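Local coordinates for protein Abbfa_003403 (Acinetobacter baumannii, PDB 4ZXH) that probably assembles a peptide product as a four-domain nonribosomal peptide synthetase, with condensation, adenylation, carrier and thioesterase domains in one chain, at residues A[896-904]-A[955-965]; A[215-226]-A[423-431]. All coordinates share one frame; numbering follows the deposited sequence.

Contact 1 of 2, residues A[896-904]-A[955-965]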
loop_
_atom_site.group_PDB
_atom_site.type_symbol
_atom_site.label_atom_id
_atom_site.label_comp_id
_atom_site.label_asym_id
_atom_site.label_seq_id
_atom_site.Cartn_x
_atom_site.Cartn_y
_atom_site.Cartn_z
ATOM N N ALA A 896 -4.249 17.071 -2.134
ATOM C CA ALA A 896 -3.434 16.346 -1.172
ATOM C C ALA A 896 -1.973 16.424 -1.588
ATOM O O ALA A 896 -1.650 16.412 -2.769
ATOM C CB ALA A 896 -3.893 14.878 -1.051
ATOM N N VAL A 897 -1.093 16.530 -0.608
ATOM C CA VAL A 897 0.331 16.495 -0.863
ATOM C C VAL A 897 0.943 15.601 0.203
ATOM O O VAL A 897 0.607 15.716 1.388
ATOM C CB VAL A 897 0.952 17.914 -0.825
ATOM C CG1 VAL A 897 2.453 17.850 -0.604
ATOM C CG2 VAL A 897 0.634 18.673 -2.087
ATOM N N VAL A 898 1.816 14.696 -0.212
ATOM C CA VAL A 898 2.449 13.776 0.717
ATOM C C VAL A 898 3.950 13.983 0.662
ATOM O O VAL A 898 4.535 14.000 -0.423
ATOM C CB VAL A 898 2.102 12.304 0.391
ATOM C CG1 VAL A 898 2.785 11.366 1.358
ATOM C CG2 VAL A 898 0.602 12.089 0.429
ATOM N N LEU A 899 4.577 14.161 1.819
ATOM C CA LEU A 899 6.032 14.336 1.856
ATOM C C LEU A 899 6.678 13.330 2.785
ATOM O O LEU A 899 6.026 12.775 3.681
ATOM C CB LEU A 899 6.426 15.754 2.309
ATOM C CG LEU A 899 5.778 16.962 1.619
ATOM C CD1 LEU A 899 6.232 18.278 2.266
ATOM C CD2 LEU A 899 6.043 16.958 0.124
ATOM N N VAL A 900 7.967 13.099 2.573
ATOM C CA VAL A 900 8.748 12.349 3.537
ATOM C C VAL A 900 9.445 13.350 4.454
ATOM O O VAL A 900 10.015 14.331 3.970
ATOM C CB VAL A 900 9.781 11.433 2.844
ATOM C CG1 VAL A 900 10.654 10.736 3.875
ATOM C CG2 VAL A 900 9.079 10.412 1.949
ATOM N N LYS A 901 9.376 13.125 5.768
ATOM C CA LYS A 901 10.086 13.971 6.737
ATOM C C LYS A 901 10.940 13.126 7.672
ATOM O O LYS A 901 10.653 11.944 7.879
ATOM C CB LYS A 901 9.113 14.813 7.558
ATOM C CG LYS A 901 8.311 15.830 6.765
ATOM C CD LYS A 901 9.144 17.002 6.270
ATOM C CE LYS A 901 8.248 17.985 5.522
ATOM N NZ LYS A 901 8.951 19.211 5.068
ATOM N N THR A 902 11.980 13.738 8.242
ATOM C CA THR A 902 12.895 13.047 9.155
ATOM C C THR A 902 12.462 13.219 10.621
ATOM O O THR A 902 11.845 14.230 10.963
ATOM C CB THR A 902 14.330 13.558 8.950
ATOM O OG1 THR A 902 14.680 13.436 7.565
ATOM C CG2 THR A 902 15.333 12.771 9.791
ATOM N N THR A 903 12.778 12.240 11.477
ATOM C CA THR A 903 12.308 12.223 12.873
ATOM C C THR A 903 13.233 11.516 13.859
ATOM O O THR A 903 13.710 10.416 13.583
ATOM C CB THR A 903 10.946 11.536 12.973
ATOM O OG1 THR A 903 9.999 12.278 12.204
ATOM C CG2 THR A 903 10.472 11.434 14.419
ATOM N N GLY A 904 13.453 12.141 15.018
ATOM C CA GLY A 904 14.239 11.546 16.087
ATOM C C GLY A 904 15.643 11.193 15.637
ATOM O O GLY A 904 16.484 12.076 15.452
ATOM N N LEU A 955 3.042 24.351 -6.424
ATOM C CA LEU A 955 3.044 24.000 -5.002
ATOM C C LEU A 955 4.422 24.243 -4.395
ATOM O O LEU A 955 5.451 23.778 -4.923
ATOM C CB LEU A 955 2.642 22.537 -4.793
ATOM C CG LEU A 955 1.198 22.143 -5.092
ATOM C CD1 LEU A 955 1.072 20.638 -5.062
ATOM C CD2 LEU A 955 0.277 22.760 -4.079
ATOM N N ASP A 956 4.439 24.967 -3.285
ATOM C CA ASP A 956 5.684 25.288 -2.607
ATOM C C ASP A 956 5.998 24.295 -1.480
ATOM O O ASP A 956 5.926 24.641 -0.297
ATOM C CB ASP A 956 5.614 26.712 -2.064
ATOM C CG ASP A 956 6.975 27.251 -1.660
ATOM O OD1 ASP A 956 7.981 26.534 -1.905
ATOM O OD2 ASP A 956 7.029 28.379 -1.094
ATOM N N ARG A 957 6.359 23.071 -1.857
ATOM C CA ARG A 957 6.593 21.981 -0.898
ATOM C C ARG A 957 7.522 22.328 0.289
ATOM O O ARG A 957 7.295 21.861 1.406
ATOM C CB ARG A 957 7.125 20.744 -1.650
ATOM C CG ARG A 957 6.036 20.019 -2.460
ATOM C CD ARG A 957 6.560 18.806 -3.204
ATOM N NE ARG A 957 5.514 18.066 -3.910
ATOM C CZ ARG A 957 4.907 18.499 -5.014
ATOM N NH1 ARG A 957 5.224 19.686 -5.532
ATOM N NH2 ARG A 957 3.971 17.751 -5.593
ATOM N N LYS A 958 8.543 23.153 0.062
ATOM C CA LYS A 958 9.438 23.569 1.152
ATOM C C LYS A 958 8.700 24.371 2.250
ATOM O O LYS A 958 9.170 24.465 3.394
ATOM C CB LYS A 958 10.615 24.388 0.596
ATOM N N ALA A 959 7.530 24.913 1.911
ATOM C CA ALA A 959 6.825 25.839 2.796
ATOM C C ALA A 959 5.653 25.229 3.583
ATOM O O ALA A 959 4.992 25.944 4.354
ATOM C CB ALA A 959 6.332 27.002 2.005
ATOM N N PHE A 960 5.369 23.942 3.376
ATOM C CA PHE A 960 4.399 23.256 4.230
ATOM C C PHE A 960 4.911 23.186 5.672
ATOM O O PHE A 960 6.106 23.022 5.908
ATOM C CB PHE A 960 4.103 21.854 3.700
ATOM C CG PHE A 960 3.238 21.843 2.465
ATOM C CD1 PHE A 960 3.624 22.518 1.321
ATOM C CD2 PHE A 960 2.040 21.154 2.449
ATOM C CE1 PHE A 960 2.826 22.512 0.197
ATOM C CE2 PHE A 960 1.242 21.144 1.321
ATOM C CZ PHE A 960 1.632 21.820 0.199
ATOM N N PRO A 961 4.011 23.328 6.648
ATOM C CA PRO A 961 4.511 23.361 8.031
ATOM C C PRO A 961 5.074 22.003 8.416
ATOM O O PRO A 961 4.595 21.004 7.907
ATOM C CB PRO A 961 3.274 23.704 8.872
ATOM C CG PRO A 961 2.186 23.994 7.905
ATOM C CD PRO A 961 2.544 23.374 6.582
ATOM N N GLU A 962 6.094 21.968 9.264
ATOM C CA GLU A 962 6.671 20.694 9.673
ATOM C C GLU A 962 5.654 19.968 10.534
ATOM O O GLU A 962 4.903 20.597 11.282
ATOM C CB GLU A 962 7.994 20.888 10.420
ATOM C CG GLU A 962 9.035 21.696 9.649
ATOM C CD GLU A 962 9.429 21.077 8.295
ATOM O OE1 GLU A 962 9.639 19.839 8.223
ATOM O OE2 GLU A 962 9.546 21.841 7.302
ATOM N N PRO A 963 5.579 18.642 10.377
ATOM C CA PRO A 963 4.683 17.811 11.181
ATOM C C PRO A 963 5.265 17.545 12.561
ATOM O O PRO A 963 6.484 17.490 12.706
ATOM C CB PRO A 963 4.600 16.511 10.377
ATOM C CG PRO A 963 5.927 16.426 9.735
ATOM C CD PRO A 963 6.297 17.845 9.367
ATOM N N ILE A 964 4.393 17.388 13.548
ATOM C CA ILE A 964 4.768 16.843 14.838
ATOM C C ILE A 964 4.200 15.426 14.986
ATOM O O ILE A 964 3.017 15.242 15.261
ATOM C CB ILE A 964 4.264 17.736 15.953
ATOM C CG1 ILE A 964 4.830 19.141 15.776
ATOM C CG2 ILE A 964 4.624 17.172 17.283
ATOM C CD1 ILE A 964 4.248 20.147 16.757
ATOM N N PHE A 965 5.036 14.421 14.781
ATOM C CA PHE A 965 4.577 13.025 14.827
ATOM C C PHE A 965 4.223 12.497 16.220
ATOM O O PHE A 965 4.975 12.708 17.172
ATOM C CB PHE A 965 5.639 12.098 14.239
ATOM C CG PHE A 965 5.877 12.290 12.778
ATOM C CD1 PHE A 965 4.968 11.812 11.843
ATOM C CD2 PHE A 965 7.013 12.942 12.329
ATOM C CE1 PHE A 965 5.197 11.985 10.475
ATOM C CE2 PHE A 965 7.240 13.116 10.968
ATOM C CZ PHE A 965 6.336 12.631 10.043
#
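Between strand residues and loop the nearest CA pairs are Leu899-Arg957 at 8.1 Å and Lys901-Pro963 and Thr903-Phe965, both at 8.0 Å, a spacing that calls for side chains to bridge the gap. Every second residue from Val897 to Thr903 directs its CB toward the loop. At the buried end both methyls and CB of Val897 rest against the CE2-CZ side of the Phe960 ring, CB 3.9 Å from Phe960 CE2, and Val897 CG2 also reaches Leu955 CD1 at 3.6 Å. Leu899 packs on Arg957, the first residue of the 3-10 turn 957-959, with CD2 against its aliphatic part (3.8 Å to Arg957 CD) and CD1 near Arg957 O.

In Lys901 chi1 of -64° sets CG beside the Pro963 ring, 3.9 Å from Pro963 CG, and the bend at chi2 (-71°) then carries CD and the extended end toward Glu962. There a salt bridge forms whose hydrogen bond, Lys901 NZ to Glu962 OE1 at 3.3 Å, is weak; the two chains cross at about a right angle. Lys901 CB also meets the edge of the Phe965 ring, 4.2 Å from Phe965 CE2.

Tyr913, on the neighbouring strand 907-916, packs edge-to-face with Phe960 and hydrogen-bonds Pro961 O. The loop thus covers one face of outer strand 893-903, while Ala896 and Val898 turn to helix 880-888: a layered alpha/beta packing within the small C-terminal subdomain of an ANL-family adenylation enzyme.

Contact 2 of 2, residues A[215-226]-A[423-431]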
loop_
_atom_site.group_PDB
_atom_site.type_symbol
_atom_site.label_atom_id
_atom_site.label_comp_id
_atom_site.label_asym_id
_atom_site.label_seq_id
_atom_site.Cartn_x
_atom_site.Cartn_y
_atom_site.Cartn_z
ATOM N N ILE A 215 12.440 -2.142 -6.959
ATOM C CA ILE A 215 12.369 -2.237 -8.402
ATOM C C ILE A 215 11.195 -1.411 -8.908
ATOM O O ILE A 215 10.076 -1.552 -8.418
ATOM C CB ILE A 215 12.222 -3.688 -8.854
ATOM C CG1 ILE A 215 13.472 -4.474 -8.467
ATOM C CG2 ILE A 215 12.016 -3.763 -10.364
ATOM C CD1 ILE A 215 13.332 -5.963 -8.649
ATOM N N PRO A 216 11.445 -0.529 -9.884
ATOM C CA PRO A 216 10.355 0.285 -10.441
ATOM C C PRO A 216 9.228 -0.574 -11.020
ATOM O O PRO A 216 9.481 -1.483 -11.826
ATOM C CB PRO A 216 11.043 1.097 -11.541
ATOM C CG PRO A 216 12.486 1.079 -11.172
ATOM C CD PRO A 216 12.731 -0.256 -10.544
ATOM N N LEU A 217 7.998 -0.295 -10.594
ATOM C CA LEU A 217 6.844 -1.030 -11.074
ATOM C C LEU A 217 6.211 -0.292 -12.238
ATOM O O LEU A 217 6.413 0.910 -12.405
ATOM C CB LEU A 217 5.821 -1.232 -9.966
ATOM C CG LEU A 217 6.339 -1.763 -8.637
ATOM C CD1 LEU A 217 5.168 -1.997 -7.684
ATOM C CD2 LEU A 217 7.163 -3.026 -8.840
ATOM N N ASP A 218 5.454 -1.026 -13.046
ATOM C CA ASP A 218 4.712 -0.433 -14.142
ATOM C C ASP A 218 3.338 0.027 -13.686
ATOM O O ASP A 218 2.729 0.896 -14.300
ATOM C CB ASP A 218 4.586 -1.427 -15.287
ATOM C CG ASP A 218 5.899 -1.637 -16.013
ATOM O OD1 ASP A 218 6.546 -0.635 -16.388
ATOM O OD2 ASP A 218 6.293 -2.806 -16.192
ATOM N N TYR A 219 2.862 -0.557 -12.597
ATOM C CA TYR A 219 1.550 -0.242 -12.055
ATOM C C TYR A 219 1.672 -0.059 -10.554
ATOM O O TYR A 219 2.601 -0.580 -9.946
ATOM C CB TYR A 219 0.548 -1.353 -12.391
ATOM C CG TYR A 219 0.635 -1.805 -13.829
ATOM C CD1 TYR A 219 0.303 -0.937 -14.867
ATOM C CD2 TYR A 219 1.056 -3.094 -14.158
ATOM C CE1 TYR A 219 0.393 -1.336 -16.197
ATOM C CE2 TYR A 219 1.147 -3.494 -15.491
ATOM C CZ TYR A 219 0.814 -2.604 -16.503
ATOM O OH TYR A 219 0.900 -2.974 -17.831
ATOM N N PRO A 220 0.745 0.695 -9.948
ATOM C CA PRO A 220 0.745 0.830 -8.486
ATOM C C PRO A 220 0.387 -0.480 -7.769
ATOM O O PRO A 220 -0.551 -1.189 -8.158
ATOM C CB PRO A 220 -0.322 1.902 -8.237
ATOM C CG PRO A 220 -1.202 1.851 -9.439
ATOM C CD PRO A 220 -0.292 1.527 -10.579
ATOM N N ARG A 221 1.139 -0.798 -6.726
ATOM C CA ARG A 221 0.920 -2.030 -5.986
ATOM C C ARG A 221 -0.447 -2.029 -5.278
ATOM O O ARG A 221 -0.778 -1.095 -4.535
ATOM C CB ARG A 221 2.052 -2.238 -4.975
ATOM C CG ARG A 221 2.067 -3.610 -4.372
ATOM C CD ARG A 221 3.031 -3.697 -3.204
ATOM N NE ARG A 221 4.400 -3.461 -3.632
ATOM C CZ ARG A 221 5.198 -4.408 -4.110
ATOM N NH1 ARG A 221 6.428 -4.095 -4.480
ATOM N NH2 ARG A 221 4.761 -5.659 -4.225
ATOM N N PRO A 222 -1.254 -3.073 -5.510
ATOM C CA PRO A 222 -2.566 -3.214 -4.855
ATOM C C PRO A 222 -2.444 -3.374 -3.350
ATOM O O PRO A 222 -1.451 -3.926 -2.869
ATOM C CB PRO A 222 -3.150 -4.484 -5.481
ATOM C CG PRO A 222 -2.401 -4.648 -6.763
ATOM C CD PRO A 222 -1.014 -4.131 -6.502
ATOM N N ALA A 223 -3.450 -2.910 -2.616
ATOM C CA ALA A 223 -3.396 -2.967 -1.161
ATOM C C ALA A 223 -3.346 -4.413 -0.666
ATOM O O ALA A 223 -2.638 -4.720 0.298
ATOM C CB ALA A 223 -4.576 -2.227 -0.562
ATOM N N VAL A 224 -4.084 -5.303 -1.321
ATOM C CA VAL A 224 -4.038 -6.720 -0.950
ATOM C C VAL A 224 -3.680 -7.616 -2.150
ATOM O O VAL A 224 -4.327 -7.586 -3.191
ATOM C CB VAL A 224 -5.380 -7.183 -0.312
ATOM C CG1 VAL A 224 -5.303 -8.616 0.080
ATOM C CG2 VAL A 224 -5.685 -6.364 0.914
ATOM N N GLN A 225 -2.612 -8.378 -1.976
ATOM C CA GLN A 225 -2.022 -9.271 -2.973
ATOM C C GLN A 225 -3.052 -10.230 -3.589
ATOM O O GLN A 225 -3.705 -10.953 -2.849
ATOM C CB GLN A 225 -0.899 -10.051 -2.283
ATOM C CG GLN A 225 0.123 -10.745 -3.143
ATOM C CD GLN A 225 1.161 -11.419 -2.263
ATOM O OE1 GLN A 225 1.039 -11.377 -1.031
ATOM N NE2 GLN A 225 2.179 -12.054 -2.879
ATOM N N GLN A 226 -3.184 -10.247 -4.921
ATOM C CA GLN A 226 -4.200 -11.071 -5.609
ATOM C C GLN A 226 -3.674 -12.357 -6.286
ATOM O O GLN A 226 -4.461 -13.147 -6.840
ATOM C CB GLN A 226 -4.918 -10.235 -6.673
ATOM C CG GLN A 226 -5.837 -9.171 -6.129
ATOM C CD GLN A 226 -6.931 -9.760 -5.269
ATOM O OE1 GLN A 226 -7.681 -10.633 -5.712
ATOM N NE2 GLN A 226 -7.016 -9.302 -4.021
ATOM N N THR A 423 1.415 -9.837 -12.692
ATOM C CA THR A 423 0.856 -8.954 -13.726
ATOM C C THR A 423 0.099 -7.717 -13.203
ATOM O O THR A 423 -0.458 -6.944 -13.986
ATOM C CB THR A 423 -0.107 -9.712 -14.659
ATOM O OG1 THR A 423 -1.169 -10.295 -13.893
ATOM C CG2 THR A 423 0.616 -10.781 -15.389
ATOM N N ASP A 424 0.065 -7.531 -11.892
ATOM C CA ASP A 424 -0.483 -6.292 -11.340
ATOM C C ASP A 424 0.641 -5.282 -11.102
ATOM O O ASP A 424 0.395 -4.107 -10.851
ATOM C CB ASP A 424 -1.254 -6.549 -10.039
ATOM C CG ASP A 424 -2.630 -7.173 -10.276
ATOM O OD1 ASP A 424 -3.090 -7.232 -11.437
ATOM O OD2 ASP A 424 -3.266 -7.590 -9.285
ATOM N N LEU A 425 1.876 -5.750 -11.204
ATOM C CA LEU A 425 3.035 -4.901 -11.002
ATOM C C LEU A 425 3.807 -4.650 -12.300
ATOM O O LEU A 425 4.293 -3.540 -12.541
ATOM C CB LEU A 425 3.956 -5.529 -9.965
ATOM C CG LEU A 425 3.223 -5.949 -8.695
ATOM C CD1 LEU A 425 4.215 -6.420 -7.648
ATOM C CD2 LEU A 425 2.368 -4.814 -8.168
ATOM N N PHE A 426 3.911 -5.680 -13.134
ATOM C CA PHE A 426 4.732 -5.599 -14.334
ATOM C C PHE A 426 3.968 -5.867 -15.625
ATOM O O PHE A 426 3.023 -6.666 -15.668
ATOM C CB PHE A 426 5.894 -6.573 -14.211
ATOM C CG PHE A 426 6.783 -6.289 -13.046
ATOM C CD1 PHE A 426 7.559 -5.137 -13.020
ATOM C CD2 PHE A 426 6.835 -7.152 -11.968
ATOM C CE1 PHE A 426 8.387 -4.850 -11.933
ATOM C CE2 PHE A 426 7.662 -6.885 -10.879
ATOM C CZ PHE A 426 8.439 -5.735 -10.865
ATOM N N SER A 427 4.382 -5.182 -16.683
ATOM C CA SER A 427 3.816 -5.399 -18.006
ATOM C C SER A 427 4.537 -6.564 -18.691
ATOM O O SER A 427 5.611 -6.981 -18.248
ATOM C CB SER A 427 3.931 -4.128 -18.845
ATOM O OG SER A 427 5.292 -3.862 -19.172
ATOM N N ALA A 428 3.958 -7.085 -19.770
ATOM C CA ALA A 428 4.610 -8.161 -20.514
ATOM C C ALA A 428 5.915 -7.653 -21.083
ATOM O O ALA A 428 6.912 -8.370 -21.121
ATOM C CB ALA A 428 3.716 -8.676 -21.629
ATOM N N GLN A 429 5.898 -6.389 -21.497
ATOM C CA GLN A 429 7.066 -5.763 -22.096
ATOM C C GLN A 429 8.222 -5.676 -21.100
ATOM O O GLN A 429 9.377 -5.898 -21.464
ATOM C CB GLN A 429 6.700 -4.382 -22.622
ATOM C CG GLN A 429 7.493 -3.973 -23.838
ATOM C CD GLN A 429 6.793 -2.895 -24.655
ATOM O OE1 GLN A 429 5.722 -2.404 -24.275
ATOM N NE2 GLN A 429 7.385 -2.538 -25.796
ATOM N N SER A 430 7.904 -5.370 -19.844
ATOM C CA SER A 430 8.905 -5.327 -18.778
ATOM C C SER A 430 9.476 -6.700 -18.461
ATOM O O SER A 430 10.649 -6.825 -18.112
ATOM C CB SER A 430 8.309 -4.732 -17.503
ATOM O OG SER A 430 8.078 -3.345 -17.658
ATOM N N ALA A 431 8.644 -7.731 -18.556
ATOM C CA ALA A 431 9.135 -9.077 -18.312
ATOM C C ALA A 431 10.151 -9.415 -19.382
ATOM O O ALA A 431 11.244 -9.902 -19.076
ATOM C CB ALA A 431 8.003 -10.076 -18.298
#
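The irregular 215-226 loop passes the turn leading into helix 428-447, with CA-CA distances of 5.0 Å for Tyr219-Leu425 and 5.2 Å for Asp218-Phe426, close enough for direct backbone bonding. Leu425 O accepts two N-H groups, from Asp218 N at 2.8 Å and more weakly from Tyr219 N.

With CG anti to its carbonyl carbon (chi1 -72°), Asp218 holds its carboxylate at the helix start. Its OD2 accepts from Ser427 N at 3.1 Å on the anti side, 27° out of the carboxylate plane, and weakly from Ser427 OG; Ser430 OG is modelled too close to OD2 for that bond to be other than doubtful. Ser427 is itself the N-cap, its OG accepting from Ser430 N at 3.1 Å.

Around this polar centre, Leu217 CD2 sits 3.6 Å from Phe426 CZ, and Leu425 CD2 lies 3.8 Å from Pro222 CD. Leu425 CD1 approaches Arg221 NH2, which forms a salt bridge with Asp402, while Arg221 NE hydrogen-bonds Tyr935 OH. Tyr219 extends along the 424-427 backbone.

Asp218 OD2 thus ties the loop to the helix through Ser427; the helix dipole, and a long, weak ion pair of OD1 with Arg856, would both be expected to favour its ionised form.

How the contacts relate
Both contacts join a loop to a regular element or its approach, and both are partly buried, but they lie in different domains: contact 1 in the adenylation C-terminal region, contact 2 in the condensation domain. Their centres are 28 Å apart and their nearest atoms about 13 Å, so neither touches the other. Contact 1 covers a sheet face mainly with apolar groups and adds one salt bridge toward its exposed end; contact 2 combines hydrogen bonds at and just before a helix start with apolar packing of Leu425 and Phe426. Outward bonds relate them indirectly: Tyr935 and Arg856, which meet the 215-226 loop, belong to the adenylation part of the chain, placing contact 2 at the interdomain boundary.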